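Local coordinates for uncharacterized protein (Parabacteroides distasonis, PDB 4KW2), which is of unknown function but adopts a xylose isomerase-like TIM barrel fold and is possibly a sugar isomerase or a related enzyme, at residues L221-K231 against S256-S264. Numbering follows the deposited sequence.
Sequences LPVKAFVNELK and SLEFLQKCS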
loop_
_atom_site.group_PDB
_atom_site.type_symbol
_atom_site.label_atom_id
_atom_site.label_comp_id
_atom_site.label_asym_id
_atom_site.label_seq_id
_atom_site.Cartn_x
_atom_site.Cartn_y
_atom_site.Cartn_z
ATOM N N LEU A 221 25.662 -0.071 -1.024
ATOM C CA LEU A 221 24.478 -0.579 -0.319
ATOM C C LEU A 221 23.626 0.594 0.157
ATOM O O LEU A 221 24.151 1.495 0.794
ATOM C CB LEU A 221 24.866 -1.427 0.893
ATOM C CG LEU A 221 25.169 -2.918 0.734
ATOM C CD1 LEU A 221 25.468 -3.500 2.105
ATOM C CD2 LEU A 221 24.019 -3.675 0.090
ATOM N N PRO A 222 22.313 0.592 -0.154
ATOM C CA PRO A 222 21.483 1.749 0.184
ATOM C C PRO A 222 21.491 2.131 1.660
ATOM O O PRO A 222 21.418 3.316 1.987
ATOM C CB PRO A 222 20.077 1.310 -0.246
ATOM C CG PRO A 222 20.323 0.359 -1.357
ATOM C CD PRO A 222 21.574 -0.383 -0.975
ATOM N N VAL A 223 21.546 1.135 2.539
ATOM C CA VAL A 223 21.587 1.398 3.974
ATOM C C VAL A 223 22.903 2.082 4.367
ATOM O O VAL A 223 22.919 2.905 5.281
ATOM C CB VAL A 223 21.374 0.112 4.803
ATOM C CG1 VAL A 223 22.549 -0.851 4.646
ATOM C CG2 VAL A 223 21.147 0.446 6.272
ATOM N N LYS A 224 23.999 1.738 3.684
ATOM C CA LYS A 224 25.289 2.384 3.939
ATOM C C LYS A 224 25.232 3.851 3.520
ATOM O O LYS A 224 25.690 4.732 4.249
ATOM C CB LYS A 224 26.430 1.679 3.193
ATOM C CG LYS A 224 26.991 0.439 3.874
ATOM C CD LYS A 224 28.319 0.039 3.236
ATOM C CE LYS A 224 29.171 -0.858 4.125
ATOM N NZ LYS A 224 29.153 -2.287 3.702
ATOM N N ALA A 225 24.656 4.105 2.346
ATOM C CA ALA A 225 24.491 5.466 1.840
ATOM C C ALA A 225 23.583 6.286 2.744
ATOM O O ALA A 225 23.802 7.481 2.931
ATOM C CB ALA A 225 23.937 5.438 0.430
ATOM N N PHE A 226 22.562 5.639 3.298
ATOM C CA PHE A 226 21.611 6.300 4.184
ATOM C C PHE A 226 22.303 6.748 5.468
ATOM O O PHE A 226 22.184 7.897 5.893
ATOM C CB PHE A 226 20.459 5.339 4.502
ATOM C CG PHE A 226 19.449 5.897 5.454
ATOM C CD1 PHE A 226 18.647 6.962 5.082
ATOM C CD2 PHE A 226 19.295 5.359 6.718
ATOM C CE1 PHE A 226 17.709 7.483 5.953
ATOM C CE2 PHE A 226 18.355 5.877 7.595
ATOM C CZ PHE A 226 17.565 6.943 7.213
ATOM N N VAL A 227 23.033 5.823 6.071
ATOM C CA VAL A 227 23.808 6.087 7.275
ATOM C C VAL A 227 24.811 7.223 7.063
ATOM O O VAL A 227 24.939 8.109 7.911
ATOM C CB VAL A 227 24.535 4.797 7.715
ATOM C CG1 VAL A 227 25.686 5.099 8.653
ATOM C CG2 VAL A 227 23.537 3.844 8.366
ATOM N N ASN A 228 25.512 7.185 5.931
ATOM C CA ASN A 228 26.460 8.239 5.562
ATOM C C ASN A 228 25.808 9.611 5.509
ATOM O O ASN A 228 26.405 10.591 5.960
ATOM C CB ASN A 228 27.115 7.939 4.213
ATOM C CG ASN A 228 28.048 6.746 4.269
ATOM O OD1 ASN A 228 28.342 6.219 5.339
ATOM N ND2 ASN A 228 28.513 6.309 3.110
ATOM N N GLU A 229 24.589 9.680 4.973
ATOM C CA GLU A 229 23.865 10.950 4.903
ATOM C C GLU A 229 23.457 11.444 6.279
ATOM O O GLU A 229 23.549 12.633 6.564
ATOM C CB GLU A 229 22.628 10.846 4.018
ATOM C CG GLU A 229 22.952 10.889 2.538
ATOM C CD GLU A 229 21.839 11.465 1.684
ATOM O OE1 GLU A 229 20.919 12.128 2.224
ATOM O OE2 GLU A 229 21.893 11.246 0.455
ATOM N N LEU A 230 22.997 10.533 7.123
ATOM C CA LEU A 230 22.667 10.888 8.488
ATOM C C LEU A 230 23.895 11.449 9.202
ATOM O O LEU A 230 23.784 12.433 9.923
ATOM C CB LEU A 230 22.116 9.681 9.249
ATOM C CG LEU A 230 20.746 9.164 8.815
ATOM C CD1 LEU A 230 20.376 7.977 9.687
ATOM C CD2 LEU A 230 19.685 10.250 8.899
ATOM N N LYS A 231 25.053 10.821 9.003
ATOM C CA LYS A 231 26.313 11.327 9.559
ATOM C C LYS A 231 26.633 12.725 9.037
ATOM O O LYS A 231 26.994 13.611 9.809
ATOM C CB LYS A 231 27.487 10.399 9.222
ATOM C CG LYS A 231 27.836 9.382 10.300
ATOM C CD LYS A 231 29.277 8.901 10.159
ATOM C CE LYS A 231 30.276 9.913 10.714
ATOM N NZ LYS A 231 31.678 9.658 10.276
ATOM N N SER A 256 20.050 -4.943 8.326
ATOM C CA SER A 256 19.954 -3.492 8.200
ATOM C C SER A 256 20.284 -2.795 9.516
ATOM O O SER A 256 21.002 -1.798 9.529
ATOM C CB SER A 256 18.567 -3.074 7.719
ATOM O OG SER A 256 18.401 -3.415 6.359
ATOM N N LEU A 257 19.767 -3.323 10.622
ATOM C CA LEU A 257 20.033 -2.739 11.942
ATOM C C LEU A 257 21.527 -2.666 12.234
ATOM O O LEU A 257 21.988 -1.745 12.903
ATOM C CB LEU A 257 19.311 -3.524 13.039
ATOM C CG LEU A 257 17.785 -3.417 12.996
ATOM C CD1 LEU A 257 17.156 -4.268 14.089
ATOM C CD2 LEU A 257 17.332 -1.967 13.114
ATOM N N GLU A 258 22.276 -3.630 11.706
ATOM C CA GLU A 258 23.736 -3.665 11.824
ATOM C C GLU A 258 24.381 -2.327 11.441
ATOM O O GLU A 258 25.177 -1.778 12.198
ATOM C CB GLU A 258 24.286 -4.792 10.944
ATOM C CG GLU A 258 25.787 -4.994 11.001
ATOM C CD GLU A 258 26.265 -6.103 10.079
ATOM O OE1 GLU A 258 25.431 -6.924 9.637
ATOM O OE2 GLU A 258 27.483 -6.160 9.798
ATOM N N PHE A 259 24.020 -1.800 10.279
ATOM C CA PHE A 259 24.604 -0.547 9.794
ATOM C C PHE A 259 23.995 0.685 10.465
ATOM O O PHE A 259 24.678 1.684 10.682
ATOM C CB PHE A 259 24.446 -0.445 8.283
ATOM C CG PHE A 259 25.142 -1.539 7.536
ATOM C CD1 PHE A 259 26.513 -1.486 7.324
ATOM C CD2 PHE A 259 24.431 -2.637 7.064
ATOM C CE1 PHE A 259 27.160 -2.501 6.642
ATOM C CE2 PHE A 259 25.071 -3.653 6.378
ATOM C CZ PHE A 259 26.438 -3.586 6.166
ATOM N N LEU A 260 22.707 0.608 10.783
ATOM C CA LEU A 260 22.019 1.707 11.446
ATOM C C LEU A 260 22.534 1.930 12.862
ATOM O O LEU A 260 22.528 3.056 13.350
ATOM C CB LEU A 260 20.518 1.442 11.490
ATOM C CG LEU A 260 19.818 1.414 10.137
ATOM C CD1 LEU A 260 18.418 0.841 10.299
ATOM C CD2 LEU A 260 19.771 2.803 9.520
ATOM N N GLN A 261 22.981 0.857 13.511
ATOM C CA GLN A 261 23.450 0.917 14.897
ATOM C C GLN A 261 24.959 1.032 15.032
ATOM O O GLN A 261 25.433 1.848 15.810
ATOM C CB GLN A 261 22.980 -0.312 15.669
ATOM C CG GLN A 261 21.510 -0.259 16.032
ATOM C CD GLN A 261 21.029 -1.539 16.672
ATOM O OE1 GLN A 261 21.427 -2.632 16.268
ATOM N NE2 GLN A 261 20.164 -1.412 17.676
ATOM N N LYS A 262 25.709 0.211 14.295
ATOM C CA LYS A 262 27.172 0.146 14.457
ATOM C C LYS A 262 27.895 1.408 13.996
ATOM O O LYS A 262 29.038 1.637 14.390
ATOM C CB LYS A 262 27.767 -1.083 13.760
ATOM C CG LYS A 262 27.435 -2.386 14.472
ATOM C CD LYS A 262 27.569 -3.605 13.568
ATOM C CE LYS A 262 28.971 -4.191 13.550
ATOM N NZ LYS A 262 28.941 -5.614 13.106
ATOM N N CYS A 263 27.246 2.221 13.165
ATOM C CA CYS A 263 27.766 3.553 12.875
ATOM C C CYS A 263 27.770 4.393 14.156
ATOM O O CYS A 263 28.732 5.113 14.437
ATOM C CB CYS A 263 26.938 4.247 11.798
ATOM S SG CYS A 263 27.521 5.917 11.412
ATOM N N SER A 264 26.692 4.282 14.926
ATOM C CA SER A 264 26.579 4.954 16.213
ATOM C C SER A 264 26.976 4.011 17.347
ATOM O O SER A 264 28.158 3.740 17.565
ATOM C CB SER A 264 25.149 5.446 16.412
ATOM O OG SER A 264 24.794 6.352 15.386
#
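The carbonyl oxygen of S256 takes two N-H groups of its own helix, from L260 N at 3.2 Å and, weakly, from F259 N, while V223 CG2 rests on it at 4.0 Å from the facing helix. S256 OG turns to T208 O instead. No hydrogen bond joins the segments; apolar side chains carry the contact. F259 directs its CB at 221-231, and CG anti to the carbonyl carbon (chi1 -61°) sets the ring beside V223, K224 and L221. V223 CG1 meets F259 CD2 at 3.5 Å, and L221 CD1 approaches CZ. On the same side of the ring plane K224 passes the CD1 and CE1 flank with CG, CE and NZ, its NZ 3.6 Å from F259 CE1 and placed obliquely. The segments lie on neighbouring outer helices following the last two strands of an eight-stranded TIM barrel; the axes of 222-231 and 256-262 run nearly parallel, 18° apart and 9.3 Å at closest approach. With F259 cut back to an alanine, a gap would probably open beside V223 CG1 and L221 CD1, and K224 CG and CE would lose their ring. L260 CD2 lies at the F226 ring edge, in plane, 3.8 Å from F226 CD2; W181 packs edge-to-face with F226. V227 CG2 touches F259 O, and V227 CG1 and K231 border SG of poorly ordered C263.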